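Local atomic coordinates of DyP2 (Amycolatopsis sp. ATCC 39116, PDB entry 4G2C), a protein that probably uses its haem to oxidise dyes and other substrates as a multifunctional dye peroxidase of a lignin-reactive bacterium, and also binds manganese(II). Residues F283-L294 with A304-E313; T419-P427 with G439-G447. One frame throughout, in Å; residues are numbered along the deposited sequence.

Contact 1. Residues F283-L294 with A304-E313; sequences FKEAERDLAHDL and AGAMLVGRFE. With MN (manganese (II) ion), chain D; HEM (protoporphyrin IX containing Fe), chain C.
The manganese(II) site of this dye peroxidase joins helix 280-293, through Glu-287, to the loop that follows helix 303-309, through Glu-313, each giving the metal one carboxylate oxygen. Glu-287 OE2 lies 2.3 Å from the manganese. Glu-313 OE2 is 2.2 Å from it, and a water completes the three ligands seen. The extended chain of Glu-287 runs past Gly-305, its CD coming within 3.9 Å of Gly-305 CA; a beta carbon there would collide with OE2. Lys-284 NZ meets the other oxygen, Glu-287 OE1, at 2.7 Å from above the carboxylate plane, and also bonds to the backbone O of Phe-215. With an alanine in place of Lys-284, Glu-287 OE1 would lose its salt-bridge mate, and the carboxylate would probably be freer to turn about the metal. Apolar packing joins the helices, whose segments cross at 113°: Ala-304 CB packs 3.8 Å from Ala-291 CB. Phe-283, its CG anti to the backbone N (chi1 -168°), carries CZ to 3.6 Å from Leu-308 CD1. Two carboxylate oxygens 4.0 Å apart, Glu-287 OE2 and Glu-313 OE2, would probably repel without the cation between them, as expected of a site for a divalent metal.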
loop_
_atom_site.group_PDB
_atom_site.type_symbol
_atom_site.label_atom_id
_atom_site.label_comp_id
_atom_site.label_asym_id
_atom_site.label_seq_id
_atom_site.Cartn_x
_atom_site.Cartn_y
_atom_site.Cartn_z
ATOM N N PHE A 283 -19.645 -6.234 -0.783
ATOM C CA PHE A 283 -18.953 -6.212 0.505
ATOM C C PHE A 283 -19.909 -5.801 1.619
ATOM O O PHE A 283 -19.864 -6.358 2.714
ATOM C CB PHE A 283 -17.705 -5.297 0.470
ATOM C CG PHE A 283 -16.810 -5.458 1.664
ATOM C CD1 PHE A 283 -15.857 -6.466 1.702
ATOM C CD2 PHE A 283 -16.946 -4.627 2.768
ATOM C CE1 PHE A 283 -15.045 -6.631 2.814
ATOM C CE2 PHE A 283 -16.137 -4.783 3.872
ATOM C CZ PHE A 283 -15.186 -5.786 3.895
ATOM N N LYS A 284 -20.776 -4.829 1.333
ATOM C CA LYS A 284 -21.776 -4.392 2.306
ATOM C C LYS A 284 -22.875 -5.434 2.509
ATOM O O LYS A 284 -23.447 -5.525 3.589
ATOM C CB LYS A 284 -22.394 -3.052 1.914
ATOM C CG LYS A 284 -21.451 -1.895 2.025
ATOM C CD LYS A 284 -20.757 -1.862 3.389
ATOM C CE LYS A 284 -19.843 -0.648 3.492
ATOM N NZ LYS A 284 -18.997 -0.651 4.709
ATOM N N GLU A 285 -23.168 -6.213 1.477
ATOM C CA GLU A 285 -24.146 -7.272 1.607
ATOM C C GLU A 285 -23.517 -8.314 2.499
ATOM O O GLU A 285 -24.165 -8.892 3.383
ATOM C CB GLU A 285 -24.492 -7.887 0.242
ATOM C CG GLU A 285 -25.362 -7.010 -0.644
ATOM C CD GLU A 285 -25.656 -7.649 -1.997
ATOM O OE1 GLU A 285 -24.764 -8.333 -2.548
ATOM O OE2 GLU A 285 -26.785 -7.480 -2.506
ATOM N N ALA A 286 -22.238 -8.554 2.259
ATOM C CA ALA A 286 -21.497 -9.510 3.059
ATOM C C ALA A 286 -21.484 -9.089 4.515
ATOM O O ALA A 286 -21.678 -9.929 5.377
ATOM C CB ALA A 286 -20.076 -9.706 2.523
ATOM N N GLU A 287 -21.257 -7.801 4.794
ATOM C CA GLU A 287 -21.321 -7.316 6.185
ATOM C C GLU A 287 -22.692 -7.654 6.754
ATOM O O GLU A 287 -22.804 -8.186 7.866
ATOM C CB GLU A 287 -21.085 -5.796 6.313
ATOM C CG GLU A 287 -19.712 -5.281 5.865
ATOM C CD GLU A 287 -19.466 -3.793 6.189
ATOM O OE1 GLU A 287 -18.535 -3.213 5.576
ATOM O OE2 GLU A 287 -20.175 -3.202 7.055
ATOM N N ARG A 288 -23.737 -7.341 5.987
ATOM C CA ARG A 288 -25.105 -7.579 6.438
ATOM C C ARG A 288 -25.351 -9.054 6.766
ATOM O O ARG A 288 -25.831 -9.379 7.847
ATOM C CB ARG A 288 -26.115 -7.097 5.396
ATOM C CG ARG A 288 -27.568 -7.339 5.791
ATOM C CD ARG A 288 -28.467 -7.345 4.564
ATOM N NE ARG A 288 -28.064 -8.380 3.609
ATOM C CZ ARG A 288 -28.090 -8.226 2.283
ATOM N NH1 ARG A 288 -28.503 -7.078 1.754
ATOM N NH2 ARG A 288 -27.705 -9.220 1.486
ATOM N N ASP A 289 -25.018 -9.932 5.824
ATOM C CA ASP A 289 -25.257 -11.357 5.976
ATOM C C ASP A 289 -24.487 -11.985 7.146
ATOM O O ASP A 289 -25.017 -12.864 7.831
ATOM C CB ASP A 289 -24.946 -12.112 4.675
ATOM C CG ASP A 289 -25.862 -11.704 3.518
ATOM O OD1 ASP A 289 -26.936 -11.102 3.761
ATOM O OD2 ASP A 289 -25.498 -11.985 2.357
ATOM N N LEU A 290 -23.242 -11.556 7.362
ATOM C CA LEU A 290 -22.455 -12.081 8.481
ATOM C C LEU A 290 -23.080 -11.647 9.801
ATOM O O LEU A 290 -23.188 -12.444 10.735
ATOM C CB LEU A 290 -20.981 -11.636 8.407
ATOM C CG LEU A 290 -20.063 -11.961 9.599
ATOM C CD1 LEU A 290 -19.960 -13.463 9.865
ATOM C CD2 LEU A 290 -18.664 -11.380 9.416
ATOM N N ALA A 291 -23.500 -10.386 9.875
ATOM C CA ALA A 291 -24.159 -9.889 11.079
ATOM C C ALA A 291 -25.390 -10.742 11.373
ATOM O O ALA A 291 -25.571 -11.232 12.486
ATOM C CB ALA A 291 -24.548 -8.410 10.931
ATOM N N HIS A 292 -26.231 -10.924 10.363
ATOM C CA HIS A 292 -27.426 -11.739 10.534
ATOM C C HIS A 292 -27.073 -13.151 10.978
ATOM O O HIS A 292 -27.701 -13.694 11.891
ATOM C CB HIS A 292 -28.258 -11.782 9.249
ATOM C CG HIS A 292 -29.518 -12.575 9.382
ATOM N ND1 HIS A 292 -29.621 -13.888 8.972
ATOM C CD2 HIS A 292 -30.728 -12.246 9.892
ATOM C CE1 HIS A 292 -30.841 -14.331 9.219
ATOM N NE2 HIS A 292 -31.532 -13.353 9.778
ATOM N N ASP A 293 -26.069 -13.735 10.326
ATOM C CA ASP A 293 -25.581 -15.071 10.659
ATOM C C ASP A 293 -25.177 -15.181 12.133
ATOM O O ASP A 293 -25.452 -16.185 12.796
ATOM C CB ASP A 293 -24.359 -15.404 9.800
ATOM C CG ASP A 293 -24.688 -16.273 8.595
ATOM O OD1 ASP A 293 -25.876 -16.624 8.391
ATOM O OD2 ASP A 293 -23.738 -16.597 7.843
ATOM N N LEU A 294 -24.510 -14.151 12.642
ATOM C CA LEU A 294 -23.924 -14.213 13.974
ATOM C C LEU A 294 -24.910 -13.762 15.046
ATOM O O LEU A 294 -24.546 -13.624 16.216
ATOM C CB LEU A 294 -22.667 -13.348 14.027
ATOM C CG LEU A 294 -21.506 -13.820 13.147
ATOM C CD1 LEU A 294 -20.358 -12.854 13.276
ATOM C CD2 LEU A 294 -21.055 -15.233 13.519
ATOM N N ALA A 304 -19.673 -6.684 12.410
ATOM C CA ALA A 304 -19.450 -7.722 11.402
ATOM C C ALA A 304 -18.396 -7.242 10.423
ATOM O O ALA A 304 -17.533 -8.011 10.003
ATOM C CB ALA A 304 -20.732 -8.056 10.669
ATOM N N GLY A 305 -18.473 -5.957 10.082
ATOM C CA GLY A 305 -17.548 -5.329 9.160
ATOM C C GLY A 305 -16.170 -5.241 9.782
ATOM O O GLY A 305 -15.166 -5.539 9.133
ATOM N N ALA A 306 -16.126 -4.814 11.039
ATOM C CA ALA A 306 -14.890 -4.777 11.812
ATOM C C ALA A 306 -14.202 -6.143 11.835
ATOM O O ALA A 306 -12.974 -6.221 11.830
ATOM C CB ALA A 306 -15.182 -4.305 13.232
ATOM N N MET A 307 -14.983 -7.221 11.858
ATOM C CA MET A 307 -14.394 -8.565 11.903
ATOM C C MET A 307 -13.660 -8.901 10.617
ATOM O O MET A 307 -12.698 -9.671 10.632
ATOM C CB MET A 307 -15.452 -9.641 12.175
ATOM C CG MET A 307 -15.984 -9.697 13.596
ATOM S SD MET A 307 -17.389 -10.855 13.751
ATOM C CE MET A 307 -18.025 -10.398 15.365
ATOM N N LEU A 308 -14.121 -8.336 9.502
ATOM C CA LEU A 308 -13.519 -8.598 8.202
ATOM C C LEU A 308 -12.228 -7.799 8.044
ATOM O O LEU A 308 -11.265 -8.257 7.433
ATOM C CB LEU A 308 -14.479 -8.204 7.066
ATOM C CG LEU A 308 -15.863 -8.852 7.094
ATOM C CD1 LEU A 308 -16.776 -8.292 5.975
ATOM C CD2 LEU A 308 -15.710 -10.350 7.007
ATOM N N VAL A 309 -12.231 -6.590 8.583
ATOM C CA VAL A 309 -11.119 -5.675 8.389
ATOM C C VAL A 309 -10.136 -5.661 9.580
ATOM O O VAL A 309 -8.929 -5.606 9.385
ATOM C CB VAL A 309 -11.658 -4.269 8.111
ATOM C CG1 VAL A 309 -10.529 -3.250 8.163
ATOM C CG2 VAL A 309 -12.369 -4.263 6.746
ATOM N N GLY A 310 -10.667 -5.733 10.801
ATOM C CA GLY A 310 -9.845 -5.691 11.994
ATOM C C GLY A 310 -9.939 -4.331 12.648
ATOM O O GLY A 310 -9.363 -4.088 13.709
ATOM N N ARG A 311 -10.643 -3.427 11.972
ATOM C CA ARG A 311 -10.990 -2.124 12.526
ATOM C C ARG A 311 -12.418 -1.784 12.102
ATOM O O ARG A 311 -12.893 -2.257 11.078
ATOM C CB ARG A 311 -10.062 -1.032 12.007
ATOM C CG ARG A 311 -8.589 -1.120 12.372
ATOM C CD ARG A 311 -7.795 0.005 11.628
ATOM N NE ARG A 311 -6.352 0.000 11.890
ATOM C CZ ARG A 311 -5.738 0.771 12.789
ATOM N NH1 ARG A 311 -6.434 1.646 13.525
ATOM N NH2 ARG A 311 -4.419 0.680 12.942
ATOM N N PHE A 312 -13.102 -0.973 12.897
ATOM C CA PHE A 312 -14.353 -0.352 12.470
ATOM C C PHE A 312 -14.060 0.702 11.399
ATOM O O PHE A 312 -12.916 1.110 11.197
ATOM C CB PHE A 312 -15.068 0.293 13.668
ATOM C CG PHE A 312 -15.523 -0.700 14.689
ATOM C CD1 PHE A 312 -16.757 -1.319 14.570
ATOM C CD2 PHE A 312 -14.696 -1.060 15.743
ATOM C CE1 PHE A 312 -17.171 -2.248 15.503
ATOM C CE2 PHE A 312 -15.098 -1.992 16.672
ATOM C CZ PHE A 312 -16.339 -2.588 16.553
ATOM N N GLU A 313 -15.094 1.154 10.713
ATOM C CA GLU A 313 -14.893 2.168 9.689
ATOM C C GLU A 313 -14.056 3.371 10.131
ATOM O O GLU A 313 -13.349 3.976 9.301
ATOM C CB GLU A 313 -16.224 2.584 9.071
ATOM C CG GLU A 313 -16.690 1.559 8.055
ATOM C CD GLU A 313 -18.196 1.469 7.953
ATOM O OE1 GLU A 313 -18.831 2.488 7.581
ATOM O OE2 GLU A 313 -18.740 0.369 8.252
HETATM MN MN MN D . -20.168 -1.328 8.405
HETATM C CHA HEM C . -4.276 -2.050 6.431
HETATM C CHB HEM C . -7.965 -2.065 3.267
HETATM C CHC HEM C . -5.164 -4.196 -0.081
HETATM C CHD HEM C . -1.782 -4.882 3.313
HETATM C C1A HEM C . -5.513 -1.851 5.866
HETATM C C2A HEM C . -6.630 -1.188 6.506
HETATM C C3A HEM C . -7.640 -1.192 5.627
HETATM C C4A HEM C . -7.200 -1.850 4.409
HETATM C CMA HEM C . -9.042 -0.602 5.850
HETATM C CAA HEM C . -6.613 -0.594 7.943
HETATM C CBA HEM C . -6.026 0.820 7.901
HETATM C CGA HEM C . -4.516 0.812 7.984
HETATM O O1A HEM C . -3.948 0.222 8.921
HETATM O O2A HEM C . -3.854 1.402 7.106
HETATM C C1B HEM C . -7.557 -2.648 2.076
HETATM C C2B HEM C . -8.336 -2.822 0.851
HETATM C C3B HEM C . -7.542 -3.412 -0.064
HETATM C C4B HEM C . -6.243 -3.613 0.531
HETATM C CMB HEM C . -9.821 -2.413 0.676
HETATM C CAB HEM C . -7.856 -3.805 -1.525
HETATM C CBB HEM C . -8.869 -3.241 -2.186
HETATM C C1C HEM C . -4.035 -4.637 0.573
HETATM C C2C HEM C . -3.020 -5.520 0.020
HETATM C C3C HEM C . -2.077 -5.690 0.962
HETATM C C4C HEM C . -2.473 -4.930 2.130
HETATM C CMC HEM C . -3.017 -6.115 -1.418
HETATM C CAC HEM C . -0.808 -6.572 0.876
HETATM C CBC HEM C . -0.713 -7.578 -0.008
HETATM C C1D HEM C . -2.108 -4.146 4.432
HETATM C C2D HEM C . -1.228 -3.951 5.553
HETATM C C3D HEM C . -2.013 -3.056 6.499
HETATM C C4D HEM C . -3.278 -2.813 5.880
HETATM C CMD HEM C . 0.193 -4.515 5.729
HETATM C CAD HEM C . -1.589 -2.543 7.860
HETATM C CBD HEM C . -1.736 -3.744 8.772
HETATM C CGD HEM C . -1.174 -3.284 10.089
HETATM O O1D HEM C . 0.010 -2.856 10.104
HETATM O O2D HEM C . -1.939 -3.309 11.091
HETATM N NA HEM C . -5.886 -2.230 4.597
HETATM N NB HEM C . -6.290 -3.141 1.829
HETATM N NC HEM C . -3.669 -4.298 1.866
HETATM N ND HEM C . -3.296 -3.462 4.666
HETATM FE FE HEM C . -4.925 -3.428 3.279
HETATM O O HOH W 1 -18.540 -1.771 9.995
#

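Contact 2. Residues T419-P427 with G439-G447; sequences TQQIWANNP and GLDPVIGQG. With HEM (protoporphyrin IX containing Fe), chain C.
The carboxamide of Asn-425 takes a donor on each face, both at OD1: Gln-420 NE2 stands 3.1 Å from Asn-425 OD1, 37° out of the carbonyl plane. From the opposite face Gln-446 N reaches the same Asn-425 OD1 at 2.9 Å, 58° out of plane. The nitrogen of this amide, ND2, is used as well, bonding to Leu-148 O, which ties down both ends of the group and fixes its flip. This pairing joins the C-terminal end of helix 416-424, which widens into a pi-type turn, to the irregular loop 439-447 that lines the haem pocket. Gln-420 serves both sides: bent at chi2, it lays its amide so that NE2 also donates to Ile-444 O at 3.1 Å, with both acceptors close to the amide plane, while OE1 meets a haem vinyl group. Ile-444 holds its CG1 between backbone N and carbonyl carbon (chi1 63°), and both branches then lie over one face of the porphyrin, CG2 being 3.5 Å from the haem CHC. Behind it, Ile-444 CD1 packs 3.8 Å from Ala-424 CB. The loop is shaped by an Asx turn: Asp-441 OD1 accepts from Val-443 N at 2.7 Å and again from Ile-444 N, while OD2 bonds to His-350 ND1. The backbones are joined directly where Asp-441 N donates to Ala-424 O at 3.0 Å. Gly-445 passes close to Asp-441 O, where a beta carbon would clash. Beside these bonds Leu-440 lies along Pro-427, and a water donates to both Asn-425 O and Gln-446 O. At the far end Gly-439 N donates to Pro-427 O at 2.8 Å.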
loop_
_atom_site.group_PDB
_atom_site.type_symbol
_atom_site.label_atom_id
_atom_site.label_comp_id
_atom_site.label_asym_id
_atom_site.label_seq_id
_atom_site.Cartn_x
_atom_site.Cartn_y
_atom_site.Cartn_z
ATOM N N THR A 419 3.357 -11.407 1.763
ATOM C CA THR A 419 2.141 -11.006 2.477
ATOM C C THR A 419 0.884 -11.507 1.759
ATOM O O THR A 419 -0.037 -12.049 2.381
ATOM C CB THR A 419 2.084 -9.475 2.645
ATOM O OG1 THR A 419 3.156 -9.049 3.506
ATOM C CG2 THR A 419 0.745 -9.028 3.223
ATOM N N GLN A 420 0.873 -11.355 0.437
ATOM C CA GLN A 420 -0.255 -11.786 -0.386
ATOM C C GLN A 420 -0.341 -13.306 -0.430
ATOM O O GLN A 420 -1.415 -13.892 -0.228
ATOM C CB GLN A 420 -0.105 -11.258 -1.814
ATOM C CG GLN A 420 -1.274 -11.609 -2.707
ATOM C CD GLN A 420 -2.521 -10.842 -2.326
ATOM O OE1 GLN A 420 -2.515 -9.610 -2.314
ATOM N NE2 GLN A 420 -3.596 -11.561 -1.999
ATOM N N GLN A 421 0.794 -13.946 -0.688
ATOM C CA GLN A 421 0.809 -15.398 -0.894
ATOM C C GLN A 421 0.823 -16.214 0.405
ATOM O O GLN A 421 -0.053 -17.046 0.632
ATOM C CB GLN A 421 1.978 -15.820 -1.797
ATOM C CG GLN A 421 2.023 -17.340 -2.021
ATOM C CD GLN A 421 3.255 -17.831 -2.773
ATOM O OE1 GLN A 421 3.978 -17.060 -3.398
ATOM N NE2 GLN A 421 3.495 -19.135 -2.706
ATOM N N ILE A 422 1.813 -15.961 1.253
ATOM C CA ILE A 422 2.083 -16.784 2.433
ATOM C C ILE A 422 1.208 -16.425 3.632
ATOM O O ILE A 422 1.082 -17.203 4.574
ATOM C CB ILE A 422 3.552 -16.614 2.870
ATOM C CG1 ILE A 422 4.473 -16.817 1.670
ATOM C CG2 ILE A 422 3.896 -17.536 4.057
ATOM C CD1 ILE A 422 4.532 -18.260 1.189
ATOM N N TRP A 423 0.630 -15.230 3.613
ATOM C CA TRP A 423 -0.226 -14.793 4.705
ATOM C C TRP A 423 -1.690 -14.696 4.257
ATOM O O TRP A 423 -2.537 -15.493 4.685
ATOM C CB TRP A 423 0.274 -13.471 5.292
ATOM C CG TRP A 423 1.534 -13.621 6.137
ATOM C CD1 TRP A 423 2.170 -14.800 6.470
ATOM C CD2 TRP A 423 2.289 -12.568 6.772
ATOM N NE1 TRP A 423 3.267 -14.532 7.262
ATOM C CE2 TRP A 423 3.362 -13.176 7.459
ATOM C CE3 TRP A 423 2.160 -11.171 6.827
ATOM C CZ2 TRP A 423 4.298 -12.438 8.191
ATOM C CZ3 TRP A 423 3.095 -10.439 7.551
ATOM C CH2 TRP A 423 4.146 -11.079 8.229
ATOM N N ALA A 424 -1.979 -13.747 3.373
ATOM C CA ALA A 424 -3.364 -13.474 2.994
ATOM C C ALA A 424 -4.045 -14.701 2.374
ATOM O O ALA A 424 -5.132 -15.103 2.813
ATOM C CB ALA A 424 -3.455 -12.257 2.066
ATOM N N ASN A 425 -3.401 -15.294 1.371
ATOM C CA ASN A 425 -3.971 -16.420 0.647
ATOM C C ASN A 425 -3.890 -17.730 1.416
ATOM O O ASN A 425 -4.419 -18.740 0.978
ATOM C CB ASN A 425 -3.255 -16.627 -0.690
ATOM C CG ASN A 425 -3.526 -15.512 -1.685
ATOM O OD1 ASN A 425 -4.285 -14.576 -1.413
ATOM N ND2 ASN A 425 -2.872 -15.591 -2.833
ATOM N N ASN A 426 -3.202 -17.720 2.547
ATOM C CA ASN A 426 -2.880 -18.956 3.228
ATOM C C ASN A 426 -3.933 -19.275 4.279
ATOM O O ASN A 426 -4.135 -18.495 5.214
ATOM C CB ASN A 426 -1.503 -18.827 3.852
ATOM C CG ASN A 426 -1.028 -20.106 4.503
ATOM O OD1 ASN A 426 -1.787 -21.072 4.647
ATOM N ND2 ASN A 426 0.240 -20.118 4.914
ATOM N N PRO A 427 -4.629 -20.410 4.117
ATOM C CA PRO A 427 -5.697 -20.724 5.070
ATOM C C PRO A 427 -5.145 -21.035 6.452
ATOM O O PRO A 427 -5.868 -20.893 7.437
ATOM C CB PRO A 427 -6.377 -21.972 4.461
ATOM C CG PRO A 427 -5.311 -22.620 3.610
ATOM C CD PRO A 427 -4.479 -21.444 3.071
ATOM N N GLY A 439 -8.386 -19.727 7.722
ATOM C CA GLY A 439 -8.845 -19.462 6.374
ATOM C C GLY A 439 -8.263 -18.192 5.759
ATOM O O GLY A 439 -7.371 -17.540 6.326
ATOM N N LEU A 440 -8.774 -17.841 4.583
ATOM C CA LEU A 440 -8.220 -16.743 3.802
ATOM C C LEU A 440 -8.626 -15.378 4.334
ATOM O O LEU A 440 -9.730 -15.189 4.864
ATOM C CB LEU A 440 -8.673 -16.845 2.344
ATOM C CG LEU A 440 -7.872 -17.634 1.306
ATOM C CD1 LEU A 440 -7.660 -19.075 1.735
ATOM C CD2 LEU A 440 -8.594 -17.557 -0.039
ATOM N N ASP A 441 -7.733 -14.417 4.150
ATOM C CA ASP A 441 -8.077 -13.014 4.287
ATOM C C ASP A 441 -9.336 -12.759 3.449
ATOM O O ASP A 441 -9.370 -13.056 2.247
ATOM C CB ASP A 441 -6.895 -12.156 3.805
ATOM C CG ASP A 441 -7.125 -10.670 4.001
ATOM O OD1 ASP A 441 -8.218 -10.166 3.647
ATOM O OD2 ASP A 441 -6.204 -9.997 4.507
ATOM N N PRO A 442 -10.388 -12.230 4.083
ATOM C CA PRO A 442 -11.664 -12.017 3.388
ATOM C C PRO A 442 -11.639 -10.795 2.462
ATOM O O PRO A 442 -12.419 -10.720 1.512
ATOM C CB PRO A 442 -12.638 -11.760 4.542
ATOM C CG PRO A 442 -11.797 -11.159 5.613
ATOM C CD PRO A 442 -10.461 -11.858 5.507
ATOM N N VAL A 443 -10.761 -9.842 2.744
ATOM C CA VAL A 443 -10.708 -8.626 1.942
ATOM C C VAL A 443 -9.870 -8.783 0.677
ATOM O O VAL A 443 -10.261 -8.310 -0.395
ATOM C CB VAL A 443 -10.180 -7.418 2.728
ATOM C CG1 VAL A 443 -10.233 -6.191 1.847
ATOM C CG2 VAL A 443 -11.000 -7.199 4.002
ATOM N N ILE A 444 -8.713 -9.426 0.795
ATOM C CA ILE A 444 -7.829 -9.564 -0.363
ATOM C C ILE A 444 -7.405 -10.990 -0.692
ATOM O O ILE A 444 -6.620 -11.201 -1.617
ATOM C CB ILE A 444 -6.544 -8.728 -0.191
ATOM C CG1 ILE A 444 -5.736 -9.234 1.014
ATOM C CG2 ILE A 444 -6.887 -7.258 -0.073
ATOM C CD1 ILE A 444 -4.308 -8.697 1.074
ATOM N N GLY A 445 -7.889 -11.961 0.082
ATOM C CA GLY A 445 -7.529 -13.355 -0.140
ATOM C C GLY A 445 -7.959 -13.882 -1.507
ATOM O O GLY A 445 -9.090 -13.627 -1.955
ATOM N N GLN A 446 -7.058 -14.619 -2.165
ATOM C CA GLN A 446 -7.322 -15.153 -3.500
ATOM C C GLN A 446 -7.227 -16.673 -3.527
ATOM O O GLN A 446 -6.436 -17.277 -2.797
ATOM C CB GLN A 446 -6.399 -14.505 -4.546
ATOM C CG GLN A 446 -6.695 -13.022 -4.723
ATOM C CD GLN A 446 -5.982 -12.349 -5.911
ATOM O OE1 GLN A 446 -6.552 -11.459 -6.538
ATOM N NE2 GLN A 446 -4.741 -12.744 -6.195
ATOM N N GLY A 447 -8.051 -17.286 -4.367
ATOM C CA GLY A 447 -8.175 -18.726 -4.407
ATOM C C GLY A 447 -9.484 -19.181 -3.777
ATOM O O GLY A 447 -10.356 -18.349 -3.436
HETATM C CHA HEM C . -4.276 -2.050 6.431
HETATM C CHB HEM C . -7.965 -2.065 3.267
HETATM C CHC HEM C . -5.164 -4.196 -0.081
HETATM C CHD HEM C . -1.782 -4.882 3.313
HETATM C C1A HEM C . -5.513 -1.851 5.866
HETATM C C2A HEM C . -6.630 -1.188 6.506
HETATM C C3A HEM C . -7.640 -1.192 5.627
HETATM C C4A HEM C . -7.200 -1.850 4.409
HETATM C CMA HEM C . -9.042 -0.602 5.850
HETATM C CAA HEM C . -6.613 -0.594 7.943
HETATM C CBA HEM C . -6.026 0.820 7.901
HETATM C CGA HEM C . -4.516 0.812 7.984
HETATM O O1A HEM C . -3.948 0.222 8.921
HETATM O O2A HEM C . -3.854 1.402 7.106
HETATM C C1B HEM C . -7.557 -2.648 2.076
HETATM C C2B HEM C . -8.336 -2.822 0.851
HETATM C C3B HEM C . -7.542 -3.412 -0.064
HETATM C C4B HEM C . -6.243 -3.613 0.531
HETATM C CMB HEM C . -9.821 -2.413 0.676
HETATM C CAB HEM C . -7.856 -3.805 -1.525
HETATM C CBB HEM C . -8.869 -3.241 -2.186
HETATM C C1C HEM C . -4.035 -4.637 0.573
HETATM C C2C HEM C . -3.020 -5.520 0.020
HETATM C C3C HEM C . -2.077 -5.690 0.962
HETATM C C4C HEM C . -2.473 -4.930 2.130
HETATM C CMC HEM C . -3.017 -6.115 -1.418
HETATM C CAC HEM C . -0.808 -6.572 0.876
HETATM C CBC HEM C . -0.713 -7.578 -0.008
HETATM C C1D HEM C . -2.108 -4.146 4.432
HETATM C C2D HEM C . -1.228 -3.951 5.553
HETATM C C3D HEM C . -2.013 -3.056 6.499
HETATM C C4D HEM C . -3.278 -2.813 5.880
HETATM C CMD HEM C . 0.193 -4.515 5.729
HETATM C CAD HEM C . -1.589 -2.543 7.860
HETATM C CBD HEM C . -1.736 -3.744 8.772
HETATM C CGD HEM C . -1.174 -3.284 10.089
HETATM O O1D HEM C . 0.010 -2.856 10.104
HETATM O O2D HEM C . -1.939 -3.309 11.091
HETATM N NA HEM C . -5.886 -2.230 4.597
HETATM N NB HEM C . -6.290 -3.141 1.829
HETATM N NC HEM C . -3.669 -4.298 1.866
HETATM N ND HEM C . -3.296 -3.462 4.666
HETATM FE FE HEM C . -4.925 -3.428 3.279
HETATM O O HOH W 2 -5.349 -19.676 -1.718
#

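From the N terminus, contact 1 comes first: helix 280-293 leads through a nine-residue connection into helix 303-309, and the contact closes that loop before the chain goes on to helix 350-354 and the strands 374-380 and 402-409. Contact 2 then closes the eleven-residue loop after helix 416-424, ahead of strand 453-454. The two are in series, neither nested nor crossed. Their centres lie about 17 Å apart, yet they touch: Leu-308 O is 3.5 Å from Pro-442 CG, and Val-443 CG2 also packs against Val-309 and Phe-283. Both reach the haem, so the end of helix 303-309 with the residues after it, and the loop 439-447, line adjoining parts of one pocket.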